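Local coordinates for protein carboxylesterase YBFK (Bacillus subtilis, PDB 4CCY) that hydrolyses carboxylic esters to an alcohol and a carboxylate, as a carboxylesterase of the alpha/beta hydrolase superfamily, at residues Tyr190-Leu195 with Leu275-Pro280; Ala34-Thr39 with Lys94-Ala99; Ala105-Trp110 with Ile135-Leu140; Arg16-Tyr21 with Val204-Glu209. All coordinates share one frame; numbering follows the deposited sequence.

Contact 1 (Tyr190-Leu195 with Leu275-Pro280). With NA (sodium ion), chain D.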
loop_
_atom_site.group_PDB
_atom_site.type_symbol
_atom_site.label_atom_id
_atom_site.label_comp_id
_atom_site.label_asym_id
_atom_site.label_seq_id
_atom_site.Cartn_x
_atom_site.Cartn_y
_atom_site.Cartn_z
ATOM N N TYR A 190 11.897 3.183 -15.405
ATOM C CA TYR A 190 11.977 3.764 -14.074
ATOM C C TYR A 190 13.001 3.063 -13.189
ATOM O O TYR A 190 13.062 1.834 -13.152
ATOM C CB TYR A 190 10.594 3.767 -13.407
ATOM C CG TYR A 190 10.609 4.357 -12.011
ATOM C CD1 TYR A 190 10.780 5.728 -11.818
ATOM C CD2 TYR A 190 10.475 3.542 -10.883
ATOM C CE1 TYR A 190 10.815 6.270 -10.548
ATOM C CE2 TYR A 190 10.512 4.080 -9.602
ATOM C CZ TYR A 190 10.677 5.443 -9.441
ATOM O OH TYR A 190 10.718 5.994 -8.185
ATOM N N ASP A 191 13.819 3.861 -12.507
ATOM C CA ASP A 191 14.723 3.377 -11.463
ATOM C C ASP A 191 14.269 3.962 -10.144
ATOM O O ASP A 191 14.003 5.159 -10.056
ATOM C CB ASP A 191 16.164 3.841 -11.694
ATOM C CG ASP A 191 16.770 3.289 -12.964
ATOM O OD1 ASP A 191 16.602 2.087 -13.246
ATOM O OD2 ASP A 191 17.442 4.065 -13.670
ATOM N N LEU A 192 14.210 3.123 -9.115
ATOM C CA LEU A 192 13.960 3.603 -7.767
ATOM C C LEU A 192 15.071 4.563 -7.370
ATOM O O LEU A 192 16.182 4.470 -7.896
ATOM C CB LEU A 192 13.955 2.437 -6.795
ATOM C CG LEU A 192 12.791 1.461 -6.928
ATOM C CD1 LEU A 192 12.996 0.280 -5.986
ATOM C CD2 LEU A 192 11.472 2.181 -6.653
ATOM N N HIS A 193 14.766 5.481 -6.449
ATOM C CA HIS A 193 15.821 6.220 -5.770
ATOM C C HIS A 193 16.763 5.200 -5.156
ATOM O O HIS A 193 16.321 4.181 -4.654
ATOM C CB HIS A 193 15.252 7.130 -4.697
ATOM C CG HIS A 193 16.274 8.062 -4.095
ATOM N ND1 HIS A 193 17.252 7.636 -3.264
ATOM C CD2 HIS A 193 16.456 9.436 -4.241
ATOM C CE1 HIS A 193 18.016 8.679 -2.903
ATOM N NE2 HIS A 193 17.529 9.780 -3.498
ATOM N N PRO A 194 18.083 5.448 -5.208
ATOM C CA PRO A 194 19.034 4.481 -4.625
ATOM C C PRO A 194 18.754 4.069 -3.160
ATOM O O PRO A 194 19.035 2.928 -2.776
ATOM C CB PRO A 194 20.370 5.207 -4.738
ATOM C CG PRO A 194 20.206 6.072 -5.935
ATOM C CD PRO A 194 18.768 6.498 -5.980
ATOM N N LEU A 195 18.221 4.986 -2.355
ATOM C CA LEU A 195 17.920 4.673 -0.961
ATOM C C LEU A 195 16.830 3.619 -0.862
ATOM O O LEU A 195 16.954 2.678 -0.077
ATOM C CB LEU A 195 17.560 5.931 -0.166
ATOM C CG LEU A 195 18.722 6.915 0.062
ATOM C CD1 LEU A 195 18.242 8.161 0.789
ATOM C CD2 LEU A 195 19.880 6.259 0.808
ATOM N N LEU A 275 3.121 3.477 -9.654
ATOM C CA LEU A 275 2.534 4.696 -10.198
ATOM C C LEU A 275 2.742 5.939 -9.329
ATOM O O LEU A 275 2.982 7.031 -9.861
ATOM C CB LEU A 275 1.044 4.464 -10.501
ATOM C CG LEU A 275 0.141 5.533 -11.130
ATOM C CD1 LEU A 275 0.826 6.305 -12.259
ATOM C CD2 LEU A 275 -1.151 4.875 -11.629
ATOM N N SER A 276 2.655 5.793 -8.011
ATOM C CA SER A 276 2.832 6.948 -7.133
ATOM C C SER A 276 4.289 7.430 -7.115
ATOM O O SER A 276 4.555 8.600 -6.808
ATOM C CB SER A 276 2.347 6.643 -5.719
ATOM O OG SER A 276 3.056 5.541 -5.184
ATOM N N LEU A 277 5.221 6.528 -7.438
ATOM C CA LEU A 277 6.644 6.864 -7.489
ATOM C C LEU A 277 7.082 7.376 -8.863
ATOM O O LEU A 277 7.935 8.265 -8.953
ATOM C CB LEU A 277 7.514 5.669 -7.075
ATOM C CG LEU A 277 7.579 5.294 -5.585
ATOM C CD1 LEU A 277 8.081 3.868 -5.428
ATOM C CD2 LEU A 277 8.435 6.270 -4.774
ATOM N N GLU A 278 6.499 6.804 -9.914
ATOM C CA GLU A 278 6.825 7.144 -11.308
ATOM C C GLU A 278 6.218 8.442 -11.821
ATOM O O GLU A 278 6.843 9.157 -12.602
ATOM C CB GLU A 278 6.327 6.039 -12.218
ATOM C CG GLU A 278 7.413 5.119 -12.706
ATOM C CD GLU A 278 6.913 4.150 -13.753
ATOM O OE1 GLU A 278 6.177 3.221 -13.378
ATOM O OE2 GLU A 278 7.253 4.336 -14.942
ATOM N N GLN A 279 4.973 8.705 -11.434
ATOM C CA GLN A 279 4.269 9.914 -11.864
ATOM C C GLN A 279 3.715 10.658 -10.654
ATOM O O GLN A 279 2.493 10.869 -10.564
ATOM C CB GLN A 279 3.131 9.572 -12.841
ATOM C CG GLN A 279 3.573 8.903 -14.133
ATOM C CD GLN A 279 4.330 9.845 -15.055
ATOM O OE1 GLN A 279 4.346 11.061 -14.851
ATOM N NE2 GLN A 279 4.944 9.291 -16.086
ATOM N N PRO A 280 4.608 11.056 -9.718
ATOM C CA PRO A 280 4.134 11.647 -8.473
ATOM C C PRO A 280 3.365 12.962 -8.682
ATOM O O PRO A 280 2.403 13.207 -7.961
ATOM C CB PRO A 280 5.425 11.899 -7.680
ATOM C CG PRO A 280 6.509 11.977 -8.697
ATOM C CD PRO A 280 6.088 11.014 -9.777
HETATM NA NA NA D . 13.938 -0.309 -13.899
HETATM O O HOH W 1 15.450 -0.296 -12.102
HETATM O O HOH W 2 15.260 0.981 -15.246
HETATM O O HOH W 3 14.202 -2.322 -14.772
#
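In this alpha/beta hydrolase the contact sets a sodium-binding loop against the short helix 275-278, which follows the loop of His273, the probable charge-relay histidine. Tyr190 reaches across from the loop and lies against Leu277 and Glu278. With CG anti to the backbone N (chi1 180°), its ring points at the helix, and CG of Glu278 sits over one face, 3.4 Å from Tyr190 CG. The Glu278 carboxylate plane is tilted 29° from the ring; its OE1 accepts a hydrogen bond from the backbone N of Gly272, so the acid has its polar partner while its methylene covers the tyrosine. Further out along the ring, Tyr190 OH comes within 3.4 Å of Leu277 CB. Leu192 adds an apolar touch, its CD2 lying 4.0 Å from Leu277 CD1. A glycine in place of Tyr190 would probably take the ring away from the Glu278 methylene and Leu277 CB and open a gap between loop and helix. The backbone of the same tyrosine serves the metal: Tyr190 O binds sodium at 2.4 Å, with Thr186, Gly187 and three waters completing the site. Two of those waters donate to Asp191 OD1, the shorter bond, 2.7 Å, running from water 2.

Contact 2 (Ala34-Thr39 with Lys94-Ala99)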
loop_
_atom_site.group_PDB
_atom_site.type_symbol
_atom_site.label_atom_id
_atom_site.label_comp_id
_atom_site.label_asym_id
_atom_site.label_seq_id
_atom_site.Cartn_x
_atom_site.Cartn_y
_atom_site.Cartn_z
ATOM N N ALA A 34 6.983 9.863 14.305
ATOM C CA ALA A 34 6.946 8.402 14.184
ATOM C C ALA A 34 6.594 7.816 15.543
ATOM O O ALA A 34 7.103 8.278 16.550
ATOM C CB ALA A 34 8.287 7.872 13.685
ATOM N N PHE A 35 5.704 6.827 15.580
ATOM C CA PHE A 35 5.325 6.158 16.848
ATOM C C PHE A 35 4.634 4.819 16.569
ATOM O O PHE A 35 4.390 4.481 15.419
ATOM C CB PHE A 35 4.425 7.058 17.719
ATOM C CG PHE A 35 3.165 7.522 17.025
ATOM C CD1 PHE A 35 3.193 8.592 16.117
ATOM C CD2 PHE A 35 1.951 6.900 17.279
ATOM C CE1 PHE A 35 2.037 9.013 15.467
ATOM C CE2 PHE A 35 0.789 7.320 16.630
ATOM C CZ PHE A 35 0.827 8.380 15.730
ATOM N N TYR A 36 4.335 4.055 17.618
ATOM C CA TYR A 36 3.618 2.796 17.436
ATOM C C TYR A 36 2.227 2.887 18.019
ATOM O O TYR A 36 2.003 3.595 18.998
ATOM C CB TYR A 36 4.364 1.627 18.079
ATOM C CG TYR A 36 5.743 1.400 17.513
ATOM C CD1 TYR A 36 6.850 2.092 18.018
ATOM C CD2 TYR A 36 5.948 0.500 16.475
ATOM C CE1 TYR A 36 8.115 1.898 17.495
ATOM C CE2 TYR A 36 7.210 0.291 15.955
ATOM C CZ TYR A 36 8.282 0.989 16.472
ATOM O OH TYR A 36 9.524 0.793 15.954
ATOM N N VAL A 37 1.293 2.167 17.406
ATOM C CA VAL A 37 -0.020 1.979 18.011
ATOM C C VAL A 37 -0.260 0.508 18.300
ATOM O O VAL A 37 0.269 -0.372 17.605
ATOM C CB VAL A 37 -1.179 2.575 17.172
ATOM C CG1 VAL A 37 -1.123 4.098 17.198
ATOM C CG2 VAL A 37 -1.210 2.031 15.762
ATOM N N SER A 38 -1.062 0.247 19.328
ATOM C CA SER A 38 -1.396 -1.116 19.709
ATOM C C SER A 38 -2.496 -1.697 18.848
ATOM O O SER A 38 -3.442 -1.010 18.482
ATOM C CB SER A 38 -1.801 -1.177 21.175
ATOM O OG SER A 38 -0.652 -1.427 21.973
ATOM N N THR A 39 -2.341 -2.972 18.504
ATOM C CA THR A 39 -3.358 -3.716 17.766
ATOM C C THR A 39 -3.243 -5.167 18.209
ATOM O O THR A 39 -2.201 -5.573 18.732
ATOM C CB THR A 39 -3.162 -3.643 16.227
ATOM O OG1 THR A 39 -2.202 -4.622 15.817
ATOM C CG2 THR A 39 -2.738 -2.245 15.755
ATOM N N LYS A 94 8.754 -1.548 10.081
ATOM C CA LYS A 94 8.964 -1.365 11.525
ATOM C C LYS A 94 7.821 -1.883 12.414
ATOM O O LYS A 94 7.929 -1.902 13.653
ATOM C CB LYS A 94 9.243 0.110 11.840
ATOM C CG LYS A 94 10.575 0.626 11.312
ATOM C CD LYS A 94 10.985 1.900 12.038
ATOM C CE LYS A 94 12.095 2.613 11.279
ATOM N NZ LYS A 94 13.011 3.316 12.220
ATOM N N SER A 95 6.720 -2.298 11.804
ATOM C CA SER A 95 5.652 -2.923 12.577
ATOM C C SER A 95 6.124 -4.288 13.108
ATOM O O SER A 95 6.893 -4.987 12.439
ATOM C CB SER A 95 4.363 -2.996 11.750
ATOM O OG SER A 95 3.932 -1.673 11.433
ATOM N N ILE A 96 5.701 -4.631 14.330
ATOM C CA ILE A 96 6.217 -5.810 15.052
ATOM C C ILE A 96 5.125 -6.861 15.283
ATOM O O ILE A 96 4.313 -6.735 16.201
ATOM C CB ILE A 96 6.850 -5.408 16.410
ATOM C CG1 ILE A 96 7.852 -4.269 16.230
ATOM C CG2 ILE A 96 7.506 -6.607 17.091
ATOM C CD1 ILE A 96 7.875 -3.317 17.405
ATOM N N PRO A 97 5.108 -7.908 14.458
ATOM C CA PRO A 97 4.012 -8.872 14.550
ATOM C C PRO A 97 3.966 -9.623 15.890
ATOM O O PRO A 97 4.996 -10.039 16.407
ATOM C CB PRO A 97 4.298 -9.853 13.397
ATOM C CG PRO A 97 5.215 -9.128 12.463
ATOM C CD PRO A 97 6.019 -8.187 13.328
ATOM N N SER A 98 2.767 -9.736 16.453
ATOM C CA SER A 98 2.484 -10.698 17.513
ATOM C C SER A 98 1.736 -11.870 16.858
ATOM O O SER A 98 2.342 -12.602 16.092
ATOM C CB SER A 98 1.686 -10.057 18.645
ATOM O OG SER A 98 0.463 -9.531 18.165
ATOM N N ALA A 99 0.443 -12.048 17.135
ATOM C CA ALA A 99 -0.373 -13.015 16.388
ATOM C C ALA A 99 -0.317 -12.738 14.886
ATOM O O ALA A 99 -0.480 -11.595 14.450
ATOM C CB ALA A 99 -1.824 -12.974 16.854
HETATM O O HOH W 4 -0.659 -8.079 20.113
#
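Tyr36 carries this surface contact, laying the CE2 side of its ring against Lys94 and Ile96. The carbonyl oxygen of Lys94 meets the ring at its edge, in the ring plane, 3.3 Å from Tyr36 CE2, so the polarised C-H rim of the ring faces the oxygen. CD1 of Ile96 approaches the same Tyr36 CE2 at 3.9 Å, its side chain crossing the tyrosine at about a right angle. Tyr36 OH passes 4.2 Å from Lys94 CB, while the rest of that lysine leads away to a salt bridge with Asp22. Setting CG anti to the carbonyl carbon (chi1 -60°) carries the Tyr36 ring over to the 94-99 segment. At the far end a water bridges the two segments, 2.7 Å from Ser98 OG and donating to Thr39 O at 3.3 Å. In the second shell, Tyr36 also makes a cation-pi contact with Lys43 and an edge-to-face contact with His45. Both belong to strand 42-49, which pairs antiparallel with 33-37 and with the short, weakly bonded strand 96-97. The contact thus reaches from strand 33-37 to the start of the 94-99 segment, Lys94 lying just ahead of strand 96-97, while Thr39 reaches on to helix 104-118.

Contact 3 (Ala105-Trp110 with Ile135-Leu140)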
loop_
_atom_site.group_PDB
_atom_site.type_symbol
_atom_site.label_atom_id
_atom_site.label_comp_id
_atom_site.label_asym_id
_atom_site.label_seq_id
_atom_site.Cartn_x
_atom_site.Cartn_y
_atom_site.Cartn_z
ATOM N N ALA A 105 -10.635 -11.192 7.113
ATOM C CA ALA A 105 -11.291 -10.702 8.330
ATOM C C ALA A 105 -10.249 -10.117 9.295
ATOM O O ALA A 105 -10.433 -9.012 9.806
ATOM C CB ALA A 105 -12.106 -11.810 8.994
ATOM N N ASP A 106 -9.149 -10.842 9.515
ATOM C CA ASP A 106 -8.011 -10.329 10.292
ATOM C C ASP A 106 -7.518 -8.962 9.798
ATOM O O ASP A 106 -7.321 -8.048 10.607
ATOM C CB ASP A 106 -6.829 -11.305 10.249
ATOM C CG ASP A 106 -7.090 -12.602 11.005
ATOM O OD1 ASP A 106 -8.028 -12.681 11.819
ATOM O OD2 ASP A 106 -6.322 -13.547 10.770
ATOM N N PHE A 107 -7.319 -8.826 8.481
ATOM C CA PHE A 107 -6.797 -7.581 7.913
ATOM C C PHE A 107 -7.661 -6.399 8.331
ATOM O O PHE A 107 -7.137 -5.367 8.738
ATOM C CB PHE A 107 -6.703 -7.611 6.364
ATOM C CG PHE A 107 -5.915 -8.769 5.805
ATOM C CD1 PHE A 107 -4.917 -9.411 6.560
ATOM C CD2 PHE A 107 -6.157 -9.214 4.509
ATOM C CE1 PHE A 107 -4.208 -10.488 6.033
ATOM C CE2 PHE A 107 -5.449 -10.273 3.980
ATOM C CZ PHE A 107 -4.474 -10.911 4.735
ATOM N N ALA A 108 -8.980 -6.550 8.195
ATOM C CA ALA A 108 -9.915 -5.481 8.548
ATOM C C ALA A 108 -9.955 -5.231 10.057
ATOM O O ALA A 108 -10.083 -4.089 10.489
ATOM C CB ALA A 108 -11.304 -5.761 7.991
ATOM N N GLU A 109 -9.817 -6.286 10.855
ATOM C CA GLU A 109 -9.727 -6.112 12.314
ATOM C C GLU A 109 -8.459 -5.361 12.726
ATOM O O GLU A 109 -8.514 -4.477 13.587
ATOM C CB GLU A 109 -9.877 -7.446 13.072
ATOM C CG GLU A 109 -11.293 -8.028 13.035
ATOM C CD GLU A 109 -12.335 -7.093 13.649
ATOM O OE1 GLU A 109 -12.142 -6.648 14.797
ATOM O OE2 GLU A 109 -13.362 -6.792 12.991
ATOM N N TRP A 110 -7.333 -5.700 12.097
ATOM C CA TRP A 110 -6.075 -4.973 12.286
ATOM C C TRP A 110 -6.266 -3.486 12.048
ATOM O O TRP A 110 -5.871 -2.676 12.873
ATOM C CB TRP A 110 -4.981 -5.519 11.356
ATOM C CG TRP A 110 -3.743 -4.642 11.297
ATOM C CD1 TRP A 110 -2.913 -4.275 12.350
ATOM C CD2 TRP A 110 -3.173 -3.980 10.119
ATOM N NE1 TRP A 110 -1.887 -3.470 11.916
ATOM C CE2 TRP A 110 -1.994 -3.240 10.591
ATOM C CE3 TRP A 110 -3.503 -3.931 8.770
ATOM C CZ2 TRP A 110 -1.189 -2.498 9.724
ATOM C CZ3 TRP A 110 -2.696 -3.160 7.913
ATOM C CH2 TRP A 110 -1.567 -2.464 8.381
ATOM N N ILE A 135 -7.146 -1.805 1.290
ATOM C CA ILE A 135 -8.173 -0.770 1.268
ATOM C C ILE A 135 -9.485 -1.272 0.681
ATOM O O ILE A 135 -10.542 -0.990 1.243
ATOM C CB ILE A 135 -7.672 0.532 0.609
ATOM C CG1 ILE A 135 -6.680 1.212 1.552
ATOM C CG2 ILE A 135 -8.815 1.496 0.315
ATOM C CD1 ILE A 135 -5.698 2.118 0.876
ATOM N N VAL A 136 -9.427 -2.033 -0.408
ATOM C CA VAL A 136 -10.641 -2.608 -0.988
ATOM C C VAL A 136 -11.304 -3.530 0.032
ATOM O O VAL A 136 -12.516 -3.450 0.251
ATOM C CB VAL A 136 -10.371 -3.366 -2.296
ATOM C CG1 VAL A 136 -11.667 -3.937 -2.864
ATOM C CG2 VAL A 136 -9.697 -2.448 -3.310
ATOM N N ASN A 137 -10.508 -4.381 0.673
ATOM C CA ASN A 137 -11.008 -5.265 1.729
ATOM C C ASN A 137 -11.627 -4.494 2.905
ATOM O O ASN A 137 -12.706 -4.850 3.396
ATOM C CB ASN A 137 -9.893 -6.190 2.235
ATOM C CG ASN A 137 -10.401 -7.213 3.232
ATOM O OD1 ASN A 137 -11.177 -8.105 2.872
ATOM N ND2 ASN A 137 -9.965 -7.094 4.496
ATOM N N PHE A 138 -10.937 -3.436 3.341
ATOM C CA PHE A 138 -11.433 -2.574 4.427
ATOM C C PHE A 138 -12.752 -1.854 4.110
ATOM O O PHE A 138 -13.682 -1.886 4.915
ATOM C CB PHE A 138 -10.347 -1.569 4.895
ATOM C CG PHE A 138 -10.699 -0.860 6.184
ATOM C CD1 PHE A 138 -10.791 -1.565 7.373
ATOM C CD2 PHE A 138 -10.968 0.514 6.197
ATOM C CE1 PHE A 138 -11.131 -0.922 8.562
ATOM C CE2 PHE A 138 -11.304 1.163 7.376
ATOM C CZ PHE A 138 -11.380 0.445 8.563
ATOM N N LEU A 139 -12.850 -1.209 2.948
ATOM C CA LEU A 139 -14.073 -0.480 2.600
ATOM C C LEU A 139 -15.277 -1.427 2.429
ATOM O O LEU A 139 -16.420 -1.017 2.644
ATOM C CB LEU A 139 -13.875 0.414 1.362
ATOM C CG LEU A 139 -13.527 -0.259 0.030
ATOM C CD1 LEU A 139 -14.775 -0.725 -0.699
ATOM C CD2 LEU A 139 -12.706 0.680 -0.840
ATOM N N LEU A 140 -15.018 -2.684 2.052
ATOM C CA LEU A 140 -16.067 -3.704 1.980
ATOM C C LEU A 140 -16.510 -4.160 3.363
ATOM O O LEU A 140 -17.701 -4.323 3.616
ATOM C CB LEU A 140 -15.597 -4.927 1.188
ATOM C CG LEU A 140 -15.555 -4.879 -0.340
ATOM C CD1 LEU A 140 -14.797 -6.086 -0.873
ATOM C CD2 LEU A 140 -16.961 -4.840 -0.925
#
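Two helices of the alpha/beta hydrolase fold, 104-118 and 130-141, meet here nearly at right angles, their local axes 9.2 Å apart at an angle of 81°. Helix 130-141 follows the nucleophile elbow that probably presents Ser129. The tight part is built round Ala108, with Ala108 CA 5.3 Å from Phe138 CA; a methyl side chain at the crossing probably lets the backbones come this near. Phe138 brings its ring rim to the other helix, with Ala108 O at the edge near the ring plane, 3.9 Å from Phe138 CE1. Its ring also meets that of Phe115, and its side chain touches Val146 on strand 146-152, so the phenylalanine packs into the core between helix and sheet. On the other flank sits Asn137, a buried amide with CG anti to its backbone N (chi1 -174°), a setting that directs it at the facing helix. Its ND2 donates to Arg104 O and its OD1 accepts from Arg141 NE, which give both ends of the amide a partner and fix its rotation. Looser and more solvent-facing is the outer side of helix 104-118: Ala105 is exposed, and the CB atoms of Asp106 and Glu109 point away from helix 130-141, Glu109 forming a salt bridge with Arg40. Back inside, the amide also packs against Phe107, with Asn137 ND2 3.8 Å from Phe107 CB.

Contact 4 (Arg16-Tyr21 with Val204-Glu209)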
loop_
_atom_site.group_PDB
_atom_site.type_symbol
_atom_site.label_atom_id
_atom_site.label_comp_id
_atom_site.label_asym_id
_atom_site.label_seq_id
_atom_site.Cartn_x
_atom_site.Cartn_y
_atom_site.Cartn_z
ATOM N N ARG A 16 20.721 -3.980 9.665
ATOM C CA ARG A 16 21.041 -3.387 8.378
ATOM C C ARG A 16 19.783 -2.865 7.673
ATOM O O ARG A 16 19.826 -1.814 7.023
ATOM C CB ARG A 16 21.828 -4.364 7.507
ATOM C CG ARG A 16 23.311 -4.387 7.841
ATOM C CD ARG A 16 24.083 -5.318 6.928
ATOM N NE ARG A 16 24.278 -6.634 7.534
ATOM C CZ ARG A 16 23.760 -7.772 7.073
ATOM N NH1 ARG A 16 22.998 -7.782 5.981
ATOM N NH2 ARG A 16 24.009 -8.908 7.708
ATOM N N PHE A 17 18.672 -3.588 7.826
ATOM C CA PHE A 17 17.390 -3.143 7.277
ATOM C C PHE A 17 16.844 -1.876 7.959
ATOM O O PHE A 17 16.490 -0.904 7.283
ATOM C CB PHE A 17 16.332 -4.254 7.322
ATOM C CG PHE A 17 14.948 -3.767 6.997
ATOM C CD1 PHE A 17 14.612 -3.399 5.687
ATOM C CD2 PHE A 17 13.987 -3.640 7.997
ATOM C CE1 PHE A 17 13.334 -2.939 5.378
ATOM C CE2 PHE A 17 12.713 -3.173 7.697
ATOM C CZ PHE A 17 12.388 -2.820 6.386
ATOM N N TYR A 18 16.771 -1.908 9.288
ATOM C CA TYR A 18 16.379 -0.745 10.078
ATOM C C TYR A 18 17.259 0.459 9.733
ATOM O O TYR A 18 16.759 1.566 9.573
ATOM C CB TYR A 18 16.394 -1.069 11.590
ATOM C CG TYR A 18 15.074 -1.619 12.139
ATOM C CD1 TYR A 18 14.604 -2.884 11.769
ATOM C CD2 TYR A 18 14.301 -0.869 13.044
ATOM C CE1 TYR A 18 13.400 -3.379 12.265
ATOM C CE2 TYR A 18 13.095 -1.354 13.552
ATOM C CZ TYR A 18 12.645 -2.608 13.153
ATOM O OH TYR A 18 11.446 -3.093 13.646
ATOM N N GLN A 19 18.562 0.228 9.573
ATOM C CA GLN A 19 19.477 1.289 9.170
ATOM C C GLN A 19 19.130 1.829 7.782
ATOM O O GLN A 19 19.052 3.040 7.595
ATOM C CB GLN A 19 20.944 0.835 9.247
ATOM C CG GLN A 19 21.499 0.773 10.672
ATOM C CD GLN A 19 22.884 0.142 10.757
ATOM O OE1 GLN A 19 23.440 -0.312 9.754
ATOM N NE2 GLN A 19 23.451 0.116 11.960
ATOM N N ALA A 20 18.899 0.934 6.822
ATOM C CA ALA A 20 18.510 1.346 5.475
ATOM C C ALA A 20 17.188 2.138 5.456
ATOM O O ALA A 20 17.080 3.132 4.741
ATOM C CB ALA A 20 18.449 0.144 4.532
ATOM N N TYR A 21 16.194 1.677 6.228
ATOM C CA TYR A 21 14.902 2.364 6.412
ATOM C C TYR A 21 15.111 3.796 6.924
ATOM O O TYR A 21 14.539 4.741 6.389
ATOM C CB TYR A 21 14.030 1.576 7.406
ATOM C CG TYR A 21 12.527 1.855 7.395
ATOM C CD1 TYR A 21 12.008 3.106 7.017
ATOM C CD2 TYR A 21 11.629 0.879 7.807
ATOM C CE1 TYR A 21 10.641 3.350 7.017
ATOM C CE2 TYR A 21 10.261 1.119 7.826
ATOM C CZ TYR A 21 9.774 2.359 7.427
ATOM O OH TYR A 21 8.425 2.610 7.447
ATOM N N VAL A 204 14.591 -7.873 2.059
ATOM C CA VAL A 204 14.563 -9.242 1.582
ATOM C C VAL A 204 15.723 -10.072 2.172
ATOM O O VAL A 204 15.545 -11.242 2.509
ATOM C CB VAL A 204 14.549 -9.290 0.029
ATOM C CG1 VAL A 204 14.482 -10.724 -0.469
ATOM C CG2 VAL A 204 13.373 -8.487 -0.529
ATOM N N GLU A 205 16.901 -9.465 2.308
ATOM C CA GLU A 205 18.047 -10.140 2.941
ATOM C C GLU A 205 17.772 -10.540 4.389
ATOM O O GLU A 205 18.242 -11.574 4.851
ATOM C CB GLU A 205 19.302 -9.281 2.859
ATOM C CG GLU A 205 19.892 -9.259 1.459
ATOM C CD GLU A 205 21.105 -8.367 1.343
ATOM O OE1 GLU A 205 21.103 -7.251 1.917
ATOM O OE2 GLU A 205 22.066 -8.785 0.667
ATOM N N TRP A 206 17.006 -9.713 5.091
ATOM C CA TRP A 206 16.624 -10.000 6.460
ATOM C C TRP A 206 15.697 -11.179 6.494
ATOM O O TRP A 206 14.572 -11.095 6.030
ATOM C CB TRP A 206 15.990 -8.762 7.104
ATOM C CG TRP A 206 15.610 -8.939 8.561
ATOM C CD1 TRP A 206 16.133 -9.852 9.475
ATOM C CD2 TRP A 206 14.623 -8.163 9.321
ATOM N NE1 TRP A 206 15.541 -9.705 10.707
ATOM C CE2 TRP A 206 14.628 -8.713 10.684
ATOM C CE3 TRP A 206 13.757 -7.115 9.020
ATOM C CZ2 TRP A 206 13.803 -8.211 11.681
ATOM C CZ3 TRP A 206 12.935 -6.615 10.038
ATOM C CH2 TRP A 206 12.950 -7.160 11.329
ATOM N N GLN A 207 16.175 -12.292 7.041
ATOM C CA GLN A 207 15.376 -13.507 7.132
ATOM C C GLN A 207 14.515 -13.501 8.392
ATOM O O GLN A 207 14.966 -13.897 9.464
ATOM C CB GLN A 207 16.271 -14.757 7.085
ATOM C CG GLN A 207 17.016 -14.933 5.764
ATOM C CD GLN A 207 16.106 -14.821 4.547
ATOM O OE1 GLN A 207 16.218 -13.880 3.759
ATOM N NE2 GLN A 207 15.195 -15.776 4.393
ATOM N N ASP A 208 13.275 -13.044 8.258
ATOM C CA ASP A 208 12.343 -13.007 9.377
ATOM C C ASP A 208 10.970 -13.466 8.882
ATOM O O ASP A 208 10.284 -12.753 8.140
ATOM C CB ASP A 208 12.302 -11.594 9.957
ATOM C CG ASP A 208 11.524 -11.499 11.251
ATOM O OD1 ASP A 208 11.484 -12.471 12.023
ATOM O OD2 ASP A 208 10.970 -10.419 11.519
ATOM N N GLU A 209 10.579 -14.672 9.278
ATOM C CA GLU A 209 9.376 -15.287 8.701
ATOM C C GLU A 209 8.069 -14.577 9.085
ATOM O O GLU A 209 7.115 -14.558 8.292
ATOM C CB GLU A 209 9.327 -16.817 8.907
ATOM C CG GLU A 209 9.431 -17.297 10.343
ATOM C CD GLU A 209 9.473 -18.818 10.465
ATOM O OE1 GLU A 209 10.477 -19.438 10.043
ATOM O OE2 GLU A 209 8.498 -19.401 10.996
#
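The backbone of helix 12-24 passes the end of helix 194-205, bringing Phe17 CA to 6.9 Å from Trp206 CA, the first residue to leave helical geometry. Helix 194-205 lies in the helical insertion between strands 146-152 and 236-241, probably the cap of this alpha/beta hydrolase, and the contact joins it to the N-terminal helix. Trp206 turns its indole back to that helix, its six-membered ring meeting two successive aromatics. Phe17 comes closest, its CD2 3.6 Å from Trp206 CE3; the planes are inclined by 29°, but with centroids 5.7 Å apart the rings barely overlap. Tyr18 offers its ring edge, with CE1 3.9 Å from Trp206 CH2, while its hydroxyl hydrogen-bonds to NH1 of Arg211. Asp208 CB folds back over one indole face toward its margin, 3.7 Å above the plane. For both Phe17 and Trp206, CG lies opposite the backbone N (chi1 170° and -177°), which aims the rings into the same seam. With a serine at Trp206, Phe17 CD2 and Tyr18 CE1 would probably lose their shared apolar partner and a gap would open. Beside the aromatic group, Arg16 NH1 and Glu205 OE1 lie 4.5 Å apart, beyond a salt bridge, so the join depends chiefly on aromatic and apolar packing.

In the fold
From the N terminus, helix 12-24 enters contact 4, which closes the longest loop, 182 residues, by tying that helix to the end of helix 194-205. Contacts 2 and 3 are nested inside it, one after the other: contact 2 spans strand 33-37 and the 94-99 segment at the sheet edge, and contact 3 joins helices 104-118 and 130-141. They touch where Thr39 packs on Trp110, and contact 2 meets contact 4 where Lys94 packs on Tyr21. Contact 1 opens before contact 4 closes, so these two cross; both use helix 194-205, and contact 1 ties the loop leading into it to helix 275-278, on the opposite side of the chain's centre from contact 3.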